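PDB 3NYM: uncharacterized protein from Neisseria meningitidis serogroup B, which is of unknown function; its chain contains helices but no strands, and two copies make up the assembly. Local coordinates for residues L97-I100 against F101-K105. Numbering follows the deposited sequence.
Sequences LSLI and FDSIK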
loop_
_atom_site.group_PDB
_atom_site.type_symbol
_atom_site.label_atom_id
_atom_site.label_comp_id
_atom_site.label_asym_id
_atom_site.label_seq_id
_atom_site.Cartn_x
_atom_site.Cartn_y
_atom_site.Cartn_z
ATOM N N LEU A 97 3.754 -1.172 3.942
ATOM C CA LEU A 97 2.747 -0.184 3.558
ATOM C C LEU A 97 1.854 -0.760 2.466
ATOM O O LEU A 97 0.631 -0.604 2.508
ATOM C CB LEU A 97 3.397 1.136 3.136
ATOM C CG LEU A 97 4.011 1.926 4.300
ATOM C CD1 LEU A 97 5.093 2.876 3.822
ATOM C CD2 LEU A 97 2.939 2.685 5.067
ATOM N N SER A 98 2.451 -1.456 1.501
ATOM C CA SER A 98 1.636 -2.121 0.485
ATOM C C SER A 98 0.649 -3.077 1.138
ATOM O O SER A 98 -0.518 -3.138 0.761
ATOM C CB SER A 98 2.501 -2.886 -0.512
ATOM O OG SER A 98 1.683 -3.503 -1.490
ATOM N N LEU A 99 1.130 -3.813 2.134
ATOM C CA LEU A 99 0.335 -4.826 2.823
ATOM C C LEU A 99 -0.837 -4.243 3.612
ATOM O O LEU A 99 -1.903 -4.851 3.693
ATOM C CB LEU A 99 1.237 -5.647 3.753
ATOM C CG LEU A 99 0.563 -6.728 4.597
ATOM C CD1 LEU A 99 -0.204 -7.704 3.707
ATOM C CD2 LEU A 99 1.593 -7.460 5.432
ATOM N N ILE A 100 -0.636 -3.074 4.208
ATOM C CA ILE A 100 -1.720 -2.390 4.899
ATOM C C ILE A 100 -2.954 -2.363 4.014
ATOM O O ILE A 100 -4.052 -2.761 4.423
ATOM C CB ILE A 100 -1.331 -0.937 5.221
ATOM C CG1 ILE A 100 -0.165 -0.904 6.209
ATOM C CG2 ILE A 100 -2.539 -0.150 5.718
ATOM C CD1 ILE A 100 -0.523 -0.462 7.577
ATOM N N PHE A 101 -2.770 -1.897 2.786
ATOM C CA PHE A 101 -3.903 -1.718 1.889
ATOM C C PHE A 101 -4.335 -2.995 1.200
ATOM O O PHE A 101 -5.534 -3.219 1.008
ATOM C CB PHE A 101 -3.630 -0.582 0.906
ATOM C CG PHE A 101 -3.411 0.723 1.598
ATOM C CD1 PHE A 101 -4.492 1.439 2.097
ATOM C CD2 PHE A 101 -2.126 1.193 1.833
ATOM C CE1 PHE A 101 -4.300 2.639 2.772
ATOM C CE2 PHE A 101 -1.926 2.390 2.506
ATOM C CZ PHE A 101 -3.009 3.115 2.977
ATOM N N ASP A 102 -3.381 -3.846 0.852
ATOM C CA ASP A 102 -3.757 -5.135 0.289
ATOM C C ASP A 102 -4.635 -5.930 1.256
ATOM O O ASP A 102 -5.568 -6.616 0.842
ATOM C CB ASP A 102 -2.536 -5.955 -0.095
ATOM C CG ASP A 102 -2.910 -7.180 -0.896
ATOM O OD1 ASP A 102 -3.539 -7.014 -1.966
ATOM O OD2 ASP A 102 -2.595 -8.304 -0.453
ATOM N N SER A 103 -4.334 -5.846 2.549
ATOM C CA SER A 103 -5.103 -6.576 3.549
ATOM C C SER A 103 -6.541 -6.099 3.628
ATOM O O SER A 103 -7.460 -6.901 3.656
ATOM C CB SER A 103 -4.444 -6.443 4.916
ATOM O OG SER A 103 -3.204 -7.107 4.899
ATOM N N ILE A 104 -6.720 -4.786 3.679
ATOM C CA ILE A 104 -8.044 -4.193 3.657
ATOM C C ILE A 104 -8.782 -4.621 2.381
ATOM O O ILE A 104 -9.940 -5.042 2.432
ATOM C CB ILE A 104 -7.951 -2.660 3.742
ATOM C CG1 ILE A 104 -7.333 -2.249 5.089
ATOM C CG2 ILE A 104 -9.320 -2.028 3.534
ATOM C CD1 ILE A 104 -7.217 -0.746 5.289
ATOM N N LYS A 105 -8.098 -4.538 1.242
ATOM C CA LYS A 105 -8.679 -4.994 -0.018
ATOM C C LYS A 105 -9.198 -6.429 0.105
ATOM O O LYS A 105 -10.317 -6.726 -0.288
ATOM C CB LYS A 105 -7.659 -4.914 -1.159
ATOM C CG LYS A 105 -8.250 -5.308 -2.496
ATOM C CD LYS A 105 -7.201 -5.516 -3.568
ATOM C CE LYS A 105 -7.887 -5.874 -4.887
ATOM N NZ LYS A 105 -6.976 -5.816 -6.069
#
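Two successive turns of the long helix 83-113 meet where I100 lies against the ring of its neighbour F101 and where S98, L99 and I100 accept backbone bonds from the amides of D102, S103 and I104. The amide N of D102 reaches O of S98 at 3.0 Å and nearly straight, with an N-H...O angle of 167°; a weak, bent bond from N of F101 shares that oxygen. One residue further along, N of S103 donates to O of L99 at 2.9 Å, while the bond from N of I104 to O of I100 is weak at 3.4 Å. Serine suits position 103 because its short side chain can fold back on the helix: with OG anti to the carbonyl carbon (chi1 -67°), the hydroxyl stands 2.9 Å from O of L99. CD1 of L99 lies 3.3 Å from the same OG. The beta-branch of I100 gives it a methyl, CG2, that sits over the centre of the F101 ring in a CH-pi contact, 4.0 Å from the centroid and 7° off the normal. The flat, apolar ring can take this methyl on its face and also pack against A94 of the second subunit. I100 itself, like L97, touches D60 of helix 53-60, and I104 meets W53 there. The small side chain of S98 is consistent with a close approach of the two copies; its OG is hydrogen-bonded to OG of S98 of the second subunit. The arrangement is that of a mostly buried alpha-helix held by i to i+4 bonds, here packed against both helix 53-60 and the second subunit.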